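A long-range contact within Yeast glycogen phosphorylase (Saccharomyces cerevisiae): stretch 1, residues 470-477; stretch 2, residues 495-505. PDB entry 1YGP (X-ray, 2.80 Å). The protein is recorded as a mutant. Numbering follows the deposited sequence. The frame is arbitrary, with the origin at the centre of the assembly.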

# COMPACT_ATOMS: atom_id res chain seq x y z
N MET A 470 -3.98 13.19 33.63
CA MET A 470 -4.98 12.47 32.88
C MET A 470 -5.77 11.42 33.65
O MET A 470 -7.00 11.42 33.56
CB MET A 470 -4.32 11.84 31.68
CG MET A 470 -3.78 12.87 30.71
SD MET A 470 -4.85 14.27 30.25
CE MET A 470 -5.90 13.38 29.15
N ALA A 471 -5.13 10.58 34.48
CA ALA A 471 -5.84 9.58 35.27
C ALA A 471 -6.89 10.20 36.20
O ALA A 471 -7.98 9.64 36.36
CB ALA A 471 -4.89 8.77 36.15
N PHE A 472 -6.62 11.39 36.76
CA PHE A 472 -7.63 12.05 37.58
C PHE A 472 -8.78 12.58 36.72
O PHE A 472 -9.94 12.48 37.13
CB PHE A 472 -7.01 13.19 38.34
CG PHE A 472 -5.97 12.76 39.36
CD1 PHE A 472 -5.60 11.42 39.54
CD2 PHE A 472 -5.38 13.75 40.14
CE1 PHE A 472 -4.64 11.08 40.48
CE2 PHE A 472 -4.41 13.40 41.09
CZ PHE A 472 -4.05 12.07 41.25
N LEU A 473 -8.52 13.12 35.50
CA LEU A 473 -9.57 13.52 34.58
C LEU A 473 -10.44 12.32 34.20
O LEU A 473 -11.67 12.43 34.05
CB LEU A 473 -8.94 14.13 33.33
CG LEU A 473 -9.77 14.55 32.10
CD1 LEU A 473 -10.94 15.48 32.43
CD2 LEU A 473 -8.80 15.27 31.18
N ALA A 474 -9.80 11.15 34.06
CA ALA A 474 -10.51 9.94 33.72
C ALA A 474 -11.38 9.52 34.89
O ALA A 474 -12.52 9.14 34.62
CB ALA A 474 -9.55 8.83 33.39
N ILE A 475 -10.96 9.59 36.18
CA ILE A 475 -11.83 9.24 37.31
C ILE A 475 -13.03 10.18 37.33
O ILE A 475 -14.18 9.73 37.38
CB ILE A 475 -11.21 9.40 38.72
CG1 ILE A 475 -9.80 8.90 38.89
CG2 ILE A 475 -12.12 8.58 39.61
CD1 ILE A 475 -9.50 7.43 38.64
N VAL A 476 -12.78 11.48 37.28
CA VAL A 476 -13.83 12.49 37.27
C VAL A 476 -14.78 12.36 36.08
O VAL A 476 -15.96 12.70 36.24
CB VAL A 476 -13.17 13.89 37.31
CG1 VAL A 476 -14.17 15.00 37.16
CG2 VAL A 476 -12.54 14.08 38.66
N GLY A 477 -14.37 11.88 34.90
CA GLY A 477 -15.29 11.75 33.77
C GLY A 477 -15.99 10.39 33.64
O GLY A 477 -16.89 10.25 32.81
N THR A 495 -4.28 3.39 47.71
CA THR A 495 -3.12 4.20 47.49
C THR A 495 -3.35 5.28 46.46
O THR A 495 -4.02 6.24 46.83
CB THR A 495 -2.02 3.20 47.14
OG1 THR A 495 -1.98 2.30 48.26
CG2 THR A 495 -0.66 3.83 46.89
N ILE A 496 -2.95 5.16 45.19
CA ILE A 496 -3.04 6.28 44.26
C ILE A 496 -4.39 6.98 44.12
O ILE A 496 -4.38 8.17 43.81
CB ILE A 496 -2.55 5.86 42.82
CG1 ILE A 496 -3.19 4.59 42.28
CG2 ILE A 496 -1.05 5.68 42.90
CD1 ILE A 496 -2.69 4.21 40.86
N PHE A 497 -5.54 6.35 44.39
CA PHE A 497 -6.81 7.04 44.22
C PHE A 497 -7.62 7.25 45.49
O PHE A 497 -8.80 7.62 45.42
CB PHE A 497 -7.68 6.29 43.21
CG PHE A 497 -7.04 6.19 41.84
CD1 PHE A 497 -6.29 7.25 41.32
CD2 PHE A 497 -7.20 5.02 41.11
CE1 PHE A 497 -5.70 7.13 40.06
CE2 PHE A 497 -6.61 4.90 39.85
CZ PHE A 497 -5.86 5.96 39.33
N LYS A 498 -6.96 7.11 46.65
CA LYS A 498 -7.60 7.25 47.96
C LYS A 498 -8.52 8.47 48.13
O LYS A 498 -9.68 8.36 48.53
CB LYS A 498 -6.52 7.31 49.03
N ASP A 499 -8.08 9.66 47.73
CA ASP A 499 -8.89 10.85 47.85
C ASP A 499 -10.14 10.76 46.99
O ASP A 499 -11.22 11.19 47.40
CB ASP A 499 -8.07 12.05 47.45
CG ASP A 499 -6.85 12.37 48.31
OD1 ASP A 499 -6.82 12.05 49.50
OD2 ASP A 499 -5.91 12.96 47.76
N PHE A 500 -10.03 10.13 45.82
CA PHE A 500 -11.16 9.97 44.92
C PHE A 500 -12.14 8.99 45.54
O PHE A 500 -13.35 9.17 45.37
CB PHE A 500 -10.70 9.45 43.56
CG PHE A 500 -10.06 10.57 42.76
CD1 PHE A 500 -10.87 11.48 42.08
CD2 PHE A 500 -8.68 10.75 42.76
CE1 PHE A 500 -10.28 12.57 41.41
CE2 PHE A 500 -8.11 11.84 42.09
CZ PHE A 500 -8.91 12.75 41.41
N ILE A 501 -11.66 8.01 46.32
CA ILE A 501 -12.57 7.09 47.01
C ILE A 501 -13.26 7.90 48.08
O ILE A 501 -14.46 7.72 48.23
CB ILE A 501 -11.92 5.93 47.78
CG1 ILE A 501 -10.69 5.35 47.12
CG2 ILE A 501 -12.98 4.87 47.91
CD1 ILE A 501 -10.89 4.89 45.69
N LYS A 502 -12.58 8.79 48.81
CA LYS A 502 -13.22 9.58 49.85
C LYS A 502 -14.36 10.39 49.29
O LYS A 502 -15.47 10.33 49.79
CB LYS A 502 -12.25 10.57 50.50
N PHE A 503 -14.12 11.10 48.19
CA PHE A 503 -15.13 11.93 47.58
C PHE A 503 -16.24 11.18 46.83
O PHE A 503 -17.38 11.65 46.83
CB PHE A 503 -14.40 12.91 46.66
CG PHE A 503 -15.34 13.82 45.89
CD1 PHE A 503 -16.02 14.83 46.56
CD2 PHE A 503 -15.54 13.61 44.53
CE1 PHE A 503 -16.92 15.63 45.86
CE2 PHE A 503 -16.44 14.42 43.84
CZ PHE A 503 -17.13 15.43 44.49
N TYR A 504 -15.94 10.08 46.14
CA TYR A 504 -16.94 9.38 45.35
C TYR A 504 -17.60 8.20 46.04
O TYR A 504 -18.74 7.84 45.75
CB TYR A 504 -16.34 8.85 44.05
CG TYR A 504 -16.12 9.95 43.03
CD1 TYR A 504 -17.22 10.56 42.45
CD2 TYR A 504 -14.84 10.35 42.71
CE1 TYR A 504 -17.04 11.59 41.54
CE2 TYR A 504 -14.65 11.39 41.80
CZ TYR A 504 -15.76 12.00 41.21
OH TYR A 504 -15.59 13.05 40.32
N GLY A 505 -16.85 7.59 46.95
CA GLY A 505 -17.31 6.40 47.63
C GLY A 505 -16.84 5.13 46.93
O GLY A 505 -16.87 5.01 45.71

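The contact centres on Ile-475, which points toward the second stretch and lies among aromatic side chains. Its CD1 sits 3.9 Å from the centroid of the Phe-497 ring, almost on the ring normal, and its CG1 lies 4.2 Å from the centroid of the Phe-500 ring, again over the face. These are two CH-pi contacts made by successive atoms of one side chain: in its m, m rotamer the CG1-CD1 arm of Ile-475 reaches both rings, CG1 over Phe-500 and CD1 over Phe-497.

Phe-500, also directed toward its partner, is the most extensively covered residue of the contact. While one face of its ring receives Ile-475, its edge meets Val-476, with CE1 3.9 Å from Val-476 CG2. Phe-472 packs obliquely against it: the ring centroids are 4.9 Å apart, the planes are inclined at 56°, and Phe-472 CG approaches Phe-500 CZ to 3.6 Å. The Phe-472 and Phe-497 rings meet edge to edge, their CE1 atoms 4.1 Å apart. Ala-471, pointing toward the second stretch, adds a methyl contact beside them; Ala-471 CB lies 4.3 Å from Phe-497 CE1.

The two helices run nearly parallel, at 18°, with axes 11.4 Å apart at closest approach, and large side chains fill this wide gap. Contacts from Ala-471, Phe-472, Ile-475 and Val-476 follow the i, i+3/i+4 periodicity of one helical face; Phe-500 and Tyr-504, one turn apart, likewise both point toward the first helix.

At the margin, Tyr-504 continues the apolar packing through CE2, 4.4 Å from Ile-475 CG2, while its OH rests 3.6 Å from both CA and CG2 of Val-476. The phenol thus brings a polar group to the edge without bonding across it. No hydrogen bond links the stretches; the 384 Å² buried between them reflects close packing of apolar and aromatic groups.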